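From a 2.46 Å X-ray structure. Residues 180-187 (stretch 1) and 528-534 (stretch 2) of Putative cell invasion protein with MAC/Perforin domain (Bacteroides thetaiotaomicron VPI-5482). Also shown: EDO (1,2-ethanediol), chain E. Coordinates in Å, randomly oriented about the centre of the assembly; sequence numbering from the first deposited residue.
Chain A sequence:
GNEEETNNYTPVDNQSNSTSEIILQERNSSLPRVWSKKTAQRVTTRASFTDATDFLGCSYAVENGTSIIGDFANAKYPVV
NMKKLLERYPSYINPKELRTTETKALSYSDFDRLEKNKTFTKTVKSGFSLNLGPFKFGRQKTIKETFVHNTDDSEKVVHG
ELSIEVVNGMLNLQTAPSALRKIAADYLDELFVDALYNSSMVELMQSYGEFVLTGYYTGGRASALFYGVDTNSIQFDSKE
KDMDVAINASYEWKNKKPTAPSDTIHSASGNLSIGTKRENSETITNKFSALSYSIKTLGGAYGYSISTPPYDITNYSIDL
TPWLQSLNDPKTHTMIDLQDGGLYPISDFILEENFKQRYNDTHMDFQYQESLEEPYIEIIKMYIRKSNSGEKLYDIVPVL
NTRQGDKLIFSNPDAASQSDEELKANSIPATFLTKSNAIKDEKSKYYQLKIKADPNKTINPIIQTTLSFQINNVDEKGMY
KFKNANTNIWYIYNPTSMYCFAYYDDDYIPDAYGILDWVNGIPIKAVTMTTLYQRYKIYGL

Stretch 1 (180-187) LRKIAADY
Stretch 2 (528-534) TMTTLYQ

This is a small helix-on-helix contact, 316 Å² summed over both sides, held by one tyrosine and a selenomethionine packing against an alanine, with no hydrogen bond across it. The helix running through Arg181, Lys182 and Ala185 and the helix that starts at Met529 make an angle of 111° between their N-to-C directions, their axes 10.3 Å apart at closest approach. The register follows from Ala185 CA to Met529 CA at 6.3 Å, Lys182 CA to Thr530 CA at 7.4 Å and Arg181 CA to Tyr533 CA at 7.9 Å. The helices come nearest, by these pairs, where the small residue sits: Ala185 CB points toward the partner, and its single methyl serves both Met529 CE at 3.8 Å (selenomethionine, all three chi angles m) and Tyr533 CE2 at 3.6 Å, at the ring edge. Tyr533, chi1 p and chi2 66°, is covered most; Arg181 CB lies over its face in a CH-pi contact, and Arg181 (m, t, m, chi4 -88°) puts CD 3.7 Å from Tyr533 CD1. An i to i+4 pair on each helix, Arg181 with Ala185 and Met529 with Tyr533, thus supplies the main packing. Lys182 CA-to-CB points away, yet CG lies 3.9 Å from Tyr533 OH and, with chi1 -93°, chi2 -139°, chi3 t and chi4 m, NZ ends 3.6 Å from Thr530 CG2. Thr528 OG1 (chi1 p) caps the second helix, accepting from Thr531 N at 3.3 Å.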

# COMPACT_ATOMS: atom_id res chain seq x y z
N LEU A 180 -8.40 0.30 -14.56
CA LEU A 180 -7.99 0.78 -13.25
C LEU A 180 -8.12 2.30 -13.19
O LEU A 180 -8.57 2.87 -12.19
CB LEU A 180 -6.57 0.34 -12.90
CG LEU A 180 -6.36 -1.16 -12.63
CD1 LEU A 180 -4.96 -1.40 -12.18
CD2 LEU A 180 -7.34 -1.73 -11.63
N ARG A 181 -7.81 2.97 -14.27
CA ARG A 181 -7.95 4.42 -14.22
C ARG A 181 -9.40 4.86 -14.12
O ARG A 181 -9.71 5.77 -13.36
CB ARG A 181 -7.19 5.09 -15.36
CG ARG A 181 -5.73 5.38 -14.94
CD ARG A 181 -5.01 6.26 -15.96
NE ARG A 181 -4.89 5.53 -17.21
CZ ARG A 181 -3.89 4.72 -17.53
NH1 ARG A 181 -2.86 4.53 -16.69
NH2 ARG A 181 -3.90 4.09 -18.70
N LYS A 182 -10.29 4.20 -14.85
CA LYS A 182 -11.71 4.49 -14.76
C LYS A 182 -12.18 4.33 -13.34
O LYS A 182 -12.95 5.18 -12.85
CB LYS A 182 -12.54 3.54 -15.62
CG LYS A 182 -12.82 4.03 -17.00
CD LYS A 182 -14.24 3.71 -17.41
CE LYS A 182 -14.53 4.42 -18.68
NZ LYS A 182 -14.48 5.92 -18.58
N ILE A 183 -11.72 3.25 -12.68
CA ILE A 183 -12.12 2.96 -11.29
C ILE A 183 -11.63 4.08 -10.37
O ILE A 183 -12.39 4.58 -9.54
CB ILE A 183 -11.61 1.62 -10.83
CG1 ILE A 183 -12.33 0.51 -11.57
CG2 ILE A 183 -11.82 1.41 -9.33
CD1 ILE A 183 -11.83 -0.92 -11.22
N ALA A 184 -10.38 4.49 -10.57
CA ALA A 184 -9.74 5.56 -9.77
C ALA A 184 -10.54 6.87 -9.85
O ALA A 184 -10.87 7.48 -8.82
CB ALA A 184 -8.28 5.78 -10.19
N ALA A 185 -10.86 7.25 -11.09
CA ALA A 185 -11.63 8.46 -11.42
C ALA A 185 -13.03 8.56 -10.80
O ALA A 185 -13.43 9.65 -10.34
CB ALA A 185 -11.76 8.57 -12.98
N ASP A 186 -13.75 7.44 -10.79
CA ASP A 186 -15.19 7.46 -10.50
C ASP A 186 -15.78 6.37 -9.59
O ASP A 186 -16.88 6.53 -9.14
CB ASP A 186 -15.95 7.43 -11.84
CG ASP A 186 -16.05 8.80 -12.51
OD1 ASP A 186 -16.75 9.66 -11.95
OD2 ASP A 186 -15.45 9.03 -13.59
N TYR A 187 -15.06 5.30 -9.28
CA TYR A 187 -15.66 4.17 -8.56
C TYR A 187 -15.02 3.80 -7.21
O TYR A 187 -15.22 2.69 -6.69
CB TYR A 187 -15.72 2.97 -9.51
CG TYR A 187 -16.62 3.26 -10.68
CD1 TYR A 187 -18.01 3.10 -10.57
CD2 TYR A 187 -16.12 3.78 -11.87
CE1 TYR A 187 -18.86 3.42 -11.60
CE2 TYR A 187 -16.98 4.10 -12.92
CZ TYR A 187 -18.35 3.91 -12.77
OH TYR A 187 -19.22 4.18 -13.81
N THR A 528 -13.92 15.95 -19.05
CA THR A 528 -14.22 14.58 -18.68
C THR A 528 -13.05 14.02 -17.88
O THR A 528 -11.90 14.48 -18.04
CB THR A 528 -14.46 13.68 -19.89
OG1 THR A 528 -13.24 13.58 -20.65
CG2 THR A 528 -15.60 14.22 -20.77
N MSE A 529 -13.33 13.03 -17.03
CA MSE A 529 -12.29 12.46 -16.22
C MSE A 529 -11.20 11.86 -17.09
O MSE A 529 -10.01 11.99 -16.78
CB MSE A 529 -12.84 11.40 -15.26
CG MSE A 529 -13.65 11.97 -14.10
SE MSE A 529 -12.74 13.35 -13.05
CE MSE A 529 -11.42 12.25 -12.13
N THR A 530 -11.58 11.24 -18.20
CA THR A 530 -10.61 10.51 -19.00
C THR A 530 -9.66 11.52 -19.61
O THR A 530 -8.46 11.28 -19.63
CB THR A 530 -11.27 9.56 -20.07
OG1 THR A 530 -11.83 10.34 -21.13
CG2 THR A 530 -12.38 8.69 -19.49
N THR A 531 -10.17 12.67 -20.05
CA THR A 531 -9.33 13.77 -20.56
C THR A 531 -8.38 14.24 -19.47
O THR A 531 -7.18 14.42 -19.69
CB THR A 531 -10.18 14.97 -21.08
OG1 THR A 531 -10.79 14.59 -22.32
CG2 THR A 531 -9.32 16.24 -21.29
N LEU A 532 -8.89 14.40 -18.26
CA LEU A 532 -8.06 14.87 -17.17
C LEU A 532 -6.87 13.94 -16.94
O LEU A 532 -5.72 14.35 -17.02
CB LEU A 532 -8.88 15.00 -15.90
CG LEU A 532 -8.31 15.96 -14.85
CD1 LEU A 532 -8.17 17.38 -15.47
CD2 LEU A 532 -9.21 15.95 -13.59
N TYR A 533 -7.13 12.66 -16.71
CA TYR A 533 -6.02 11.77 -16.38
C TYR A 533 -5.20 11.34 -17.59
O TYR A 533 -4.10 10.82 -17.43
CB TYR A 533 -6.48 10.56 -15.54
CG TYR A 533 -7.55 9.64 -16.12
CD1 TYR A 533 -7.30 8.87 -17.26
CD2 TYR A 533 -8.77 9.46 -15.47
CE1 TYR A 533 -8.25 7.97 -17.76
CE2 TYR A 533 -9.73 8.58 -15.98
CZ TYR A 533 -9.47 7.84 -17.12
OH TYR A 533 -10.41 6.98 -17.64
N GLN A 534 -5.72 11.50 -18.79
CA GLN A 534 -4.92 11.13 -19.97
C GLN A 534 -3.97 12.25 -20.37
O GLN A 534 -2.91 11.97 -20.95
CB GLN A 534 -5.78 10.72 -21.16
CG GLN A 534 -6.44 9.40 -20.94
CD GLN A 534 -7.14 8.87 -22.14
OE1 GLN A 534 -7.38 9.58 -23.13
NE2 GLN A 534 -7.45 7.60 -22.09
C1 EDO E . -17.81 6.64 -15.83
O1 EDO E . -18.14 5.25 -15.76
C2 EDO E . -16.74 6.86 -16.89
O2 EDO E . -17.32 6.88 -18.21